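PDB 1Z01: 2-oxo-1,2-dihydroquinoline 8-monooxygenase, oxygenase component from Pseudomonas putida, which hydroxylates 2-oxo-1,2-dihydroquinoline at position 8, as the Rieske [2Fe-2S] oxygenase component of a monooxygenase. Local coordinates for the interface of chains A and B. Numbering follows the deposited sequence. Chains: chain A/B, 2-oxo-1,2-dihydroquinoline 8-monooxygenase, oxygenase component.

Contact 1: the interface of chains A and B. Residues chain A 87, 89, 107; chain B 211, 215, 368-369, 372.
A:Tyr107 and A:Arg87 have irregular loop backbones, facing the regular helical backbone that carries B:Ala368 and B:Met372 and the end of the helix that carries B:Asn215. The phenol of A:Tyr107 reaches across with CG anti to its backbone N (chi1 -153°). At the tip the phenol OH of A:Tyr107 accepts a hydrogen bond of 2.7 Å from the amide ND2 of B:Asn215, which lies at the ring's edge; the phenol oxygen is tilted about 20° out of the amide plane. One ring face carries the methyl CB of B:Ala368, offset toward the rim, 3.8 Å from CZ of A:Tyr107. B:Met372 meets the ring about at right angles, its CE methyl 3.7 Å from CE1 of A:Tyr107. SD of B:Met372 turns to the guanidinium arm of A:Arg87, 3.4 Å from NE. A bend at chi3 (37°) lets the thioether serve both neighbours. A phenylalanine in place of A:Tyr107 would probably keep the ring packing but leave the B:Asn215 amide without its acceptor and freer to turn. A:Arg87, itself part of the [2Fe-2S] cluster's binding site, and A:Tyr107, next in sequence to the cluster ligand A:His108, belong to the Rieske domain and pack against helices 209-215 and 339-377 of the neighbouring subunit's catalytic part.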
loop_
_atom_site.group_PDB
_atom_site.type_symbol
_atom_site.label_atom_id
_atom_site.label_comp_id
_atom_site.label_asym_id
_atom_site.label_seq_id
_atom_site.Cartn_x
_atom_site.Cartn_y
_atom_site.Cartn_z
ATOM N N ARG A 87 -26.142 -6.237 -2.984
ATOM C CA ARG A 87 -25.127 -5.681 -2.103
ATOM C C ARG A 87 -23.704 -5.663 -2.669
ATOM O O ARG A 87 -22.717 -5.742 -1.935
ATOM C CB ARG A 87 -25.203 -6.375 -0.736
ATOM C CG ARG A 87 -26.548 -6.091 -0.056
ATOM C CD ARG A 87 -26.581 -6.451 1.413
ATOM N NE ARG A 87 -25.733 -5.574 2.215
ATOM C CZ ARG A 87 -25.724 -5.556 3.545
ATOM N NH1 ARG A 87 -24.915 -4.728 4.185
ATOM N NH2 ARG A 87 -26.529 -6.350 4.238
ATOM N N VAL A 89 -21.485 -7.686 -4.476
ATOM C CA VAL A 89 -20.387 -8.644 -4.509
ATOM C C VAL A 89 -20.139 -9.021 -5.962
ATOM O O VAL A 89 -20.975 -8.770 -6.824
ATOM C CB VAL A 89 -20.708 -9.927 -3.700
ATOM C CG1 VAL A 89 -21.088 -9.561 -2.279
ATOM C CG2 VAL A 89 -21.806 -10.723 -4.380
ATOM N N TYR A 107 -24.409 -15.278 -2.947
ATOM C CA TYR A 107 -24.655 -14.760 -1.599
ATOM C C TYR A 107 -26.106 -14.822 -1.138
ATOM O O TYR A 107 -26.419 -15.547 -0.190
ATOM C CB TYR A 107 -24.130 -13.320 -1.503
ATOM C CG TYR A 107 -23.708 -12.874 -0.120
ATOM C CD1 TYR A 107 -22.972 -11.700 0.054
ATOM C CD2 TYR A 107 -24.048 -13.608 1.014
ATOM C CE1 TYR A 107 -22.586 -11.266 1.321
ATOM C CE2 TYR A 107 -23.671 -13.182 2.288
ATOM C CZ TYR A 107 -22.941 -12.010 2.434
ATOM O OH TYR A 107 -22.583 -11.566 3.692
ATOM N N ILE B 211 -20.040 -4.292 7.888
ATOM C CA ILE B 211 -20.375 -5.216 6.818
ATOM C C ILE B 211 -20.184 -6.662 7.253
ATOM O O ILE B 211 -20.911 -7.554 6.806
ATOM C CB ILE B 211 -19.530 -4.915 5.554
ATOM C CG1 ILE B 211 -19.917 -3.538 5.008
ATOM C CG2 ILE B 211 -19.724 -6.007 4.510
ATOM C CD1 ILE B 211 -21.396 -3.388 4.689
ATOM N N ASN B 215 -23.834 -9.891 8.302
ATOM C CA ASN B 215 -24.002 -11.194 7.671
ATOM C C ASN B 215 -24.615 -12.291 8.560
ATOM O O ASN B 215 -25.519 -13.022 8.132
ATOM C CB ASN B 215 -22.645 -11.646 7.109
ATOM C CG ASN B 215 -22.613 -13.116 6.774
ATOM O OD1 ASN B 215 -22.331 -13.946 7.636
ATOM N ND2 ASN B 215 -22.914 -13.450 5.528
ATOM N N ALA B 368 -17.537 -14.364 2.327
ATOM C CA ALA B 368 -18.745 -13.692 1.851
ATOM C C ALA B 368 -18.721 -12.242 2.325
ATOM O O ALA B 368 -19.053 -11.338 1.573
ATOM C CB ALA B 368 -19.992 -14.403 2.380
ATOM N N ARG B 369 -18.327 -12.031 3.581
ATOM C CA ARG B 369 -18.242 -10.689 4.155
ATOM C C ARG B 369 -17.205 -9.860 3.398
ATOM O O ARG B 369 -17.465 -8.723 3.009
ATOM C CB ARG B 369 -17.820 -10.747 5.625
ATOM C CG ARG B 369 -18.699 -11.550 6.528
ATOM C CD ARG B 369 -17.982 -11.763 7.837
ATOM N NE ARG B 369 -18.668 -12.738 8.663
ATOM C CZ ARG B 369 -18.059 -13.531 9.537
ATOM N NH1 ARG B 369 -18.770 -14.396 10.246
ATOM N NH2 ARG B 369 -16.741 -13.462 9.699
ATOM N N MET B 372 -18.050 -8.219 0.050
ATOM C CA MET B 372 -18.981 -7.101 0.052
ATOM C C MET B 372 -18.339 -5.771 0.426
ATOM O O MET B 372 -18.883 -4.699 0.140
ATOM C CB MET B 372 -20.130 -7.448 1.012
ATOM C CG MET B 372 -21.206 -6.402 1.213
ATOM S SD MET B 372 -22.679 -7.075 2.091
ATOM C CE MET B 372 -21.928 -8.192 3.278
#

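Contact 2: the interface of chains A and B. Residues chain A 423-424, 427; chain B 206, 370, 373-374.
A:Lys427 and B:Glu370 supply the charged contact, a salt bridge and hydrogen bond with the ammonium NZ of A:Lys427 3.0 Å from the carboxylate OE2 of B:Glu370. The oxygen uses its syn lone pair, on the side of its partner oxygen, and the two side chains meet at about a right angle. The lysine reaches this far because CG stands anti to the backbone N (chi1 169°) and the chain stays extended beyond it. On the way its methylenes pass across one face of the B:Phe206 ring in a CH-pi contact. CD of A:Lys427 lies nearest, 3.8 Å from the centroid of the B:Phe206 ring and offset toward the rim at CD1, while CB lies over the CD2 side. At the edge of the same ring, and in its plane, stands OE2 of B:Glu370, so the ring and the carboxylate together frame the lysine arm. Apolar packing comes from A:Leu424. CD2 of A:Leu424 rests 3.6 Å from the carboxylate carbon CD of B:Glu370 and 4.1 Å from CB of B:Phe206; CD1 lies against the backbone O of B:Glu370, with the B:Asn374 amide a little farther off. Successive turns of helix 423-430, near the C-terminus of chain A, thus lie against the long helix 339-377 and the end of strand 196-206 in chain B.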
loop_
_atom_site.group_PDB
_atom_site.type_symbol
_atom_site.label_atom_id
_atom_site.label_comp_id
_atom_site.label_asym_id
_atom_site.label_seq_id
_atom_site.Cartn_x
_atom_site.Cartn_y
_atom_site.Cartn_z
ATOM N N SER A 423 -7.350 -2.566 3.217
ATOM C CA SER A 423 -6.729 -3.644 3.978
ATOM C C SER A 423 -6.768 -4.939 3.171
ATOM O O SER A 423 -5.900 -5.797 3.325
ATOM C CB SER A 423 -7.438 -3.836 5.322
ATOM O OG SER A 423 -8.779 -4.255 5.150
ATOM N N LEU A 424 -7.788 -5.091 2.328
ATOM C CA LEU A 424 -7.883 -6.276 1.473
ATOM C C LEU A 424 -6.694 -6.292 0.506
ATOM O O LEU A 424 -6.087 -7.333 0.267
ATOM C CB LEU A 424 -9.183 -6.253 0.666
ATOM C CG LEU A 424 -10.404 -6.927 1.289
ATOM C CD1 LEU A 424 -11.664 -6.576 0.492
ATOM C CD2 LEU A 424 -10.186 -8.433 1.296
ATOM N N LYS A 427 -3.597 -7.203 2.366
ATOM C CA LYS A 427 -3.611 -8.623 2.710
ATOM C C LYS A 427 -3.085 -9.430 1.530
ATOM O O LYS A 427 -2.202 -10.279 1.680
ATOM C CB LYS A 427 -5.034 -9.089 3.033
ATOM C CG LYS A 427 -5.175 -10.605 3.140
ATOM C CD LYS A 427 -6.626 -11.049 3.098
ATOM C CE LYS A 427 -6.737 -12.572 3.135
ATOM N NZ LYS A 427 -8.163 -13.069 3.146
ATOM N N PHE B 206 -10.555 -8.724 7.145
ATOM C CA PHE B 206 -10.186 -7.604 6.301
ATOM C C PHE B 206 -11.422 -6.943 5.710
ATOM O O PHE B 206 -12.096 -7.493 4.845
ATOM C CB PHE B 206 -9.189 -8.099 5.254
ATOM C CG PHE B 206 -8.050 -8.883 5.862
ATOM C CD1 PHE B 206 -8.139 -10.267 6.014
ATOM C CD2 PHE B 206 -6.951 -8.225 6.408
ATOM C CE1 PHE B 206 -7.149 -10.976 6.710
ATOM C CE2 PHE B 206 -5.960 -8.931 7.104
ATOM C CZ PHE B 206 -6.065 -10.304 7.256
ATOM N N GLU B 370 -16.020 -10.428 3.214
ATOM C CA GLU B 370 -14.957 -9.738 2.497
ATOM C C GLU B 370 -15.424 -9.277 1.121
ATOM O O GLU B 370 -15.171 -8.143 0.721
ATOM C CB GLU B 370 -13.752 -10.663 2.310
ATOM C CG GLU B 370 -12.614 -10.432 3.270
ATOM C CD GLU B 370 -11.432 -11.330 2.978
ATOM O OE1 GLU B 370 -11.212 -11.629 1.792
ATOM O OE2 GLU B 370 -10.730 -11.733 3.928
ATOM N N GLN B 373 -17.161 -5.838 1.032
ATOM C CA GLN B 373 -16.473 -4.636 1.488
ATOM C C GLN B 373 -16.189 -3.551 0.449
ATOM O O GLN B 373 -16.398 -2.366 0.729
ATOM C CB GLN B 373 -15.181 -5.029 2.198
ATOM C CG GLN B 373 -15.416 -5.966 3.366
ATOM C CD GLN B 373 -16.082 -5.292 4.545
ATOM O OE1 GLN B 373 -16.520 -4.144 4.461
ATOM N NE2 GLN B 373 -16.165 -6.007 5.660
ATOM N N ASN B 374 -15.728 -3.930 -0.742
ATOM C CA ASN B 374 -15.411 -2.939 -1.783
ATOM C C ASN B 374 -16.581 -2.041 -2.159
ATOM O O ASN B 374 -16.389 -0.866 -2.464
ATOM C CB ASN B 374 -14.888 -3.625 -3.055
ATOM C CG ASN B 374 -13.415 -4.004 -2.962
ATOM O OD1 ASN B 374 -12.907 -4.761 -3.793
ATOM N ND2 ASN B 374 -12.725 -3.477 -1.957
#

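Contact 3: the interface of chains A and B. Residues chain A 98, 106-109, 123-124; chain B 220, 223, 240, 280, 282.
A:Gly109 and B:Leu223 meet where the leucine's CD1 methyl presses on the glycine CA at 3.4 Å, a position without a side chain to fend it off. CD1 of B:Leu223 also lies 3.8 Å from CB of A:Val123, whose side chain crosses the leucine obliquely. Standing anti to its backbone N (chi1 -175°), CG1 of A:Val123 is directed to CD2 of B:Leu240, and these two side chains run about perpendicular. Next to them the A:Ala124 methyl CB butts against CB of B:Leu240 at 3.3 Å, a tight fit. Farther out, A:Phe98 offers a ring face to CD1 of B:Leu282, 4.0 Å from the centroid and displaced toward the rim, while CD2 of B:Leu280 approaches CD1 of the ring; both leucines are poorly ordered, so their details are less certain. An alanine at A:Phe98 would probably open a gap beside these leucines and leave them with less to pack on. On the opposite flank, the imidazole CD2 of A:His108 lies 3.7 Å from the carbonyl O of B:Ala220, with the alanine methyl behind. Within this patch no N or O of one chain comes within bonding reach of the other; instead, a water links the backbone oxygens of A:Trp106 and B:Leu223. The patch seats the Rieske domain by shape: A:His108 is a cluster ligand, and B:Leu223 lies between the iron ligands B:His221 and B:His225 in sequence, so the packing brings one subunit's electron-donating centre beside the next subunit's catalytic site.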
loop_
_atom_site.group_PDB
_atom_site.type_symbol
_atom_site.label_atom_id
_atom_site.label_comp_id
_atom_site.label_asym_id
_atom_site.label_seq_id
_atom_site.Cartn_x
_atom_site.Cartn_y
_atom_site.Cartn_z
ATOM N N PHE A 98 -27.906 -21.875 -12.066
ATOM C CA PHE A 98 -28.882 -22.955 -11.961
ATOM C C PHE A 98 -29.533 -23.340 -13.284
ATOM O O PHE A 98 -30.124 -24.413 -13.395
ATOM C CB PHE A 98 -29.977 -22.594 -10.952
ATOM C CG PHE A 98 -29.462 -22.336 -9.573
ATOM C CD1 PHE A 98 -29.231 -21.036 -9.133
ATOM C CD2 PHE A 98 -29.187 -23.392 -8.715
ATOM C CE1 PHE A 98 -28.729 -20.799 -7.852
ATOM C CE2 PHE A 98 -28.686 -23.166 -7.439
ATOM C CZ PHE A 98 -28.457 -21.866 -7.005
ATOM N N TRP A 106 -24.093 -15.938 -5.599
ATOM C CA TRP A 106 -23.885 -16.991 -4.602
ATOM C C TRP A 106 -24.191 -16.571 -3.163
ATOM O O TRP A 106 -24.229 -17.410 -2.268
ATOM C CB TRP A 106 -22.426 -17.443 -4.666
ATOM C CG TRP A 106 -21.476 -16.268 -4.699
ATOM C CD1 TRP A 106 -21.029 -15.603 -5.807
ATOM C CD2 TRP A 106 -20.899 -15.601 -3.573
ATOM N NE1 TRP A 106 -20.208 -14.564 -5.438
ATOM C CE2 TRP A 106 -20.112 -14.541 -4.071
ATOM C CE3 TRP A 106 -20.972 -15.793 -2.186
ATOM C CZ2 TRP A 106 -19.398 -13.677 -3.233
ATOM C CZ3 TRP A 106 -20.261 -14.932 -1.352
ATOM C CH2 TRP A 106 -19.486 -13.888 -1.882
ATOM N N TYR A 107 -24.409 -15.278 -2.947
ATOM C CA TYR A 107 -24.655 -14.760 -1.599
ATOM C C TYR A 107 -26.106 -14.822 -1.138
ATOM O O TYR A 107 -26.419 -15.547 -0.190
ATOM C CB TYR A 107 -24.130 -13.320 -1.503
ATOM C CG TYR A 107 -23.708 -12.874 -0.120
ATOM C CD1 TYR A 107 -22.972 -11.700 0.054
ATOM C CD2 TYR A 107 -24.048 -13.608 1.014
ATOM C CE1 TYR A 107 -22.586 -11.266 1.321
ATOM C CE2 TYR A 107 -23.671 -13.182 2.288
ATOM C CZ TYR A 107 -22.941 -12.010 2.434
ATOM O OH TYR A 107 -22.583 -11.566 3.692
ATOM N N HIS A 108 -26.987 -14.055 -1.782
ATOM C CA HIS A 108 -28.398 -14.063 -1.398
ATOM C C HIS A 108 -29.317 -14.537 -2.514
ATOM O O HIS A 108 -30.538 -14.419 -2.413
ATOM C CB HIS A 108 -28.855 -12.686 -0.913
ATOM C CG HIS A 108 -28.001 -12.114 0.176
ATOM N ND1 HIS A 108 -26.973 -11.226 -0.066
ATOM C CD2 HIS A 108 -28.013 -12.316 1.516
ATOM C CE1 HIS A 108 -26.392 -10.903 1.076
ATOM N NE2 HIS A 108 -27.004 -11.550 2.051
ATOM N N GLY A 109 -28.736 -15.053 -3.591
ATOM C CA GLY A 109 -29.558 -15.582 -4.663
ATOM C C GLY A 109 -30.140 -14.700 -5.750
ATOM O O GLY A 109 -30.958 -15.189 -6.527
ATOM N N VAL A 123 -33.570 -16.545 -5.669
ATOM C CA VAL A 123 -33.721 -17.917 -5.232
ATOM C C VAL A 123 -34.721 -18.144 -4.102
ATOM O O VAL A 123 -35.736 -18.810 -4.303
ATOM C CB VAL A 123 -32.358 -18.516 -4.841
ATOM C CG1 VAL A 123 -32.512 -19.999 -4.507
ATOM C CG2 VAL A 123 -31.368 -18.326 -5.992
ATOM N N ALA A 124 -34.456 -17.581 -2.928
ATOM C CA ALA A 124 -35.336 -17.785 -1.775
ATOM C C ALA A 124 -36.315 -16.651 -1.473
ATOM O O ALA A 124 -36.736 -16.475 -0.324
ATOM C CB ALA A 124 -34.490 -18.068 -0.538
ATOM N N ALA B 220 -31.334 -14.581 4.504
ATOM C CA ALA B 220 -31.321 -14.887 3.082
ATOM C C ALA B 220 -29.919 -15.300 2.623
ATOM O O ALA B 220 -29.731 -15.638 1.456
ATOM C CB ALA B 220 -31.793 -13.689 2.282
ATOM N N LEU B 223 -27.827 -19.441 1.475
ATOM C CA LEU B 223 -27.329 -20.007 0.232
ATOM C C LEU B 223 -25.818 -20.232 0.295
ATOM O O LEU B 223 -25.293 -21.149 -0.323
ATOM C CB LEU B 223 -27.672 -19.061 -0.922
ATOM C CG LEU B 223 -28.526 -19.576 -2.079
ATOM C CD1 LEU B 223 -29.240 -18.402 -2.756
ATOM C CD2 LEU B 223 -27.645 -20.333 -3.063
ATOM N N LEU B 240 -34.077 -22.800 0.823
ATOM C CA LEU B 240 -33.416 -21.766 0.043
ATOM C C LEU B 240 -33.078 -20.589 0.975
ATOM O O LEU B 240 -31.981 -20.027 0.914
ATOM C CB LEU B 240 -34.328 -21.323 -1.105
ATOM C CG LEU B 240 -34.856 -22.465 -1.981
ATOM C CD1 LEU B 240 -35.793 -21.907 -3.033
ATOM C CD2 LEU B 240 -33.697 -23.206 -2.625
ATOM N N LEU B 280 -36.283 -20.113 -12.115
ATOM C CA LEU B 280 -35.228 -21.123 -12.254
ATOM C C LEU B 280 -35.735 -22.569 -12.314
ATOM O O LEU B 280 -35.217 -23.383 -13.080
ATOM C CB LEU B 280 -34.214 -20.997 -11.121
ATOM C CG LEU B 280 -33.263 -19.818 -11.267
ATOM C CD1 LEU B 280 -34.025 -18.542 -11.563
ATOM C CD2 LEU B 280 -32.478 -19.696 -9.994
ATOM N N LEU B 282 -36.399 -24.402 -9.259
ATOM C CA LEU B 282 -35.904 -25.076 -8.060
ATOM C C LEU B 282 -37.019 -25.367 -7.077
ATOM O O LEU B 282 -38.041 -24.685 -7.067
ATOM C CB LEU B 282 -34.865 -24.214 -7.348
ATOM C CG LEU B 282 -33.466 -24.090 -7.931
ATOM C CD1 LEU B 282 -32.668 -23.001 -7.198
ATOM C CD2 LEU B 282 -32.798 -25.451 -7.819
HETATM O O HOH W 1 -23.447 -20.155 -2.202
#

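Contact 4: the interface of chains A and B. Residues chain A 421-423, 426-427; chain B 206-207, 324-325, 435.
A:Ser423 meets B:Asp324 and B:Thr325 with a side chain that is short but closely surrounded. CB of A:Ser423 packs tightly on the B:Thr325 methyl CG2, at 3.4 Å, and lies 3.7 Å from the carboxylate carbon CG of B:Asp324. From CB the hydroxyl OG turns between the backbone N and the carbonyl carbon (chi1 64°), which aims it at chain B. There OG of A:Ser423 donates a hydrogen bond of 2.6 Å to the main-chain O of B:Asp324; the C=O...OG angle is 152°, with the donor tilted 27° from the carbonyl plane. The B:Asp324 side chain comes back toward the serine backbone, where its OD1 accepts a weak hydrogen bond from A:Ser423 N at 3.1 Å. That oxygen also takes part in a water bridge to the backbone O of A:Asp421. A carboxylate near the N-terminal end of the helix would be expected to interact favourably with the helix dipole. Away from the hydroxyl, the B:Pro435 ring packs with CG 3.9 Å from CB of A:Phe426. The site thus sets the start of helix 423-430 of chain A against the loop leading into strand 325-335, with B:Pro435 from the C-terminal region of chain B alongside.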
loop_
_atom_site.group_PDB
_atom_site.type_symbol
_atom_site.label_atom_id
_atom_site.label_comp_id
_atom_site.label_asym_id
_atom_site.label_seq_id
_atom_site.Cartn_x
_atom_site.Cartn_y
_atom_site.Cartn_z
ATOM N N ASP A 421 -5.631 1.675 -1.376
ATOM C CA ASP A 421 -4.944 1.223 -0.171
ATOM C C ASP A 421 -5.811 0.545 0.874
ATOM O O ASP A 421 -5.666 0.810 2.066
ATOM C CB ASP A 421 -4.226 2.413 0.462
ATOM C CG ASP A 421 -5.170 3.567 0.774
ATOM O OD1 ASP A 421 -4.724 4.564 1.381
ATOM O OD2 ASP A 421 -6.362 3.489 0.408
ATOM N N THR A 422 -6.700 -0.338 0.432
ATOM C CA THR A 422 -7.593 -1.045 1.341
ATOM C C THR A 422 -6.848 -2.169 2.050
ATOM O O THR A 422 -5.850 -2.679 1.544
ATOM C CB THR A 422 -8.767 -1.678 0.585
ATOM O OG1 THR A 422 -8.279 -2.764 -0.211
ATOM C CG2 THR A 422 -9.429 -0.665 -0.321
ATOM N N SER A 423 -7.350 -2.566 3.217
ATOM C CA SER A 423 -6.729 -3.644 3.978
ATOM C C SER A 423 -6.768 -4.939 3.171
ATOM O O SER A 423 -5.900 -5.797 3.325
ATOM C CB SER A 423 -7.438 -3.836 5.322
ATOM O OG SER A 423 -8.779 -4.255 5.150
ATOM N N PHE A 426 -3.784 -4.836 0.977
ATOM C CA PHE A 426 -2.559 -5.096 1.724
ATOM C C PHE A 426 -2.456 -6.570 2.094
ATOM O O PHE A 426 -1.357 -7.129 2.121
ATOM C CB PHE A 426 -2.472 -4.221 2.983
ATOM C CG PHE A 426 -1.982 -2.826 2.702
ATOM C CD1 PHE A 426 -2.863 -1.757 2.662
ATOM C CD2 PHE A 426 -0.638 -2.599 2.402
ATOM C CE1 PHE A 426 -2.423 -0.484 2.320
ATOM C CE2 PHE A 426 -0.187 -1.326 2.059
ATOM C CZ PHE A 426 -1.087 -0.265 2.015
ATOM N N LYS A 427 -3.597 -7.203 2.366
ATOM C CA LYS A 427 -3.611 -8.623 2.710
ATOM C C LYS A 427 -3.085 -9.430 1.530
ATOM O O LYS A 427 -2.202 -10.279 1.680
ATOM C CB LYS A 427 -5.034 -9.089 3.033
ATOM C CG LYS A 427 -5.175 -10.605 3.140
ATOM C CD LYS A 427 -6.626 -11.049 3.098
ATOM C CE LYS A 427 -6.737 -12.572 3.135
ATOM N NZ LYS A 427 -8.163 -13.069 3.146
ATOM N N PHE B 206 -10.555 -8.724 7.145
ATOM C CA PHE B 206 -10.186 -7.604 6.301
ATOM C C PHE B 206 -11.422 -6.943 5.710
ATOM O O PHE B 206 -12.096 -7.493 4.845
ATOM C CB PHE B 206 -9.189 -8.099 5.254
ATOM C CG PHE B 206 -8.050 -8.883 5.862
ATOM C CD1 PHE B 206 -8.139 -10.267 6.014
ATOM C CD2 PHE B 206 -6.951 -8.225 6.408
ATOM C CE1 PHE B 206 -7.149 -10.976 6.710
ATOM C CE2 PHE B 206 -5.960 -8.931 7.104
ATOM C CZ PHE B 206 -6.065 -10.304 7.256
ATOM N N GLY B 207 -11.717 -5.756 6.232
ATOM C CA GLY B 207 -12.883 -5.010 5.809
ATOM C C GLY B 207 -13.556 -4.409 7.031
ATOM O O GLY B 207 -13.306 -4.843 8.160
ATOM N N ASP B 324 -11.199 -0.171 8.516
ATOM C CA ASP B 324 -11.268 -1.179 7.466
ATOM C C ASP B 324 -10.720 -2.548 7.853
ATOM O O ASP B 324 -10.390 -3.369 6.992
ATOM C CB ASP B 324 -10.630 -0.678 6.158
ATOM C CG ASP B 324 -9.128 -0.703 6.184
ATOM O OD1 ASP B 324 -8.537 -0.436 5.118
ATOM O OD2 ASP B 324 -8.544 -0.986 7.255
ATOM N N THR B 325 -10.614 -2.782 9.159
ATOM C CA THR B 325 -10.208 -4.081 9.686
ATOM C C THR B 325 -10.985 -4.266 10.977
ATOM O O THR B 325 -11.442 -3.295 11.599
ATOM C CB THR B 325 -8.682 -4.214 9.986
ATOM O OG1 THR B 325 -8.276 -3.231 10.943
ATOM C CG2 THR B 325 -7.869 -4.072 8.707
ATOM N N PRO B 435 -2.317 -7.114 7.648
ATOM C CA PRO B 435 -2.819 -6.162 8.638
ATOM C C PRO B 435 -3.160 -7.039 9.839
ATOM O O PRO B 435 -3.616 -8.169 9.653
ATOM C CB PRO B 435 -4.058 -5.595 7.959
ATOM C CG PRO B 435 -3.627 -5.552 6.516
ATOM C CD PRO B 435 -2.948 -6.896 6.332
HETATM O O HOH W 2 -5.649 -0.314 4.599
#

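The four contacts are spread along one subunit boundary of the deposited trimer, in keeping with the homotrimeric hydroxylase family. Contact 2 and contact 4 have C-alpha centres about 5 Å apart and share A:Ser423, A:Lys427 and B:Phe206, both being built around the start of helix 423-430. Contact 1 and contact 3, with centres about 14 Å apart, share A:Tyr107; on the chain A side both are built from the Rieske domain. Helix 339-377 of chain B joins contact 1 to contact 2, whose centres are about 11 Å apart. Contact 3 and contact 4 mark the ends, about 29 Å apart, so Rieske domain and C-terminal helix grip the same neighbour.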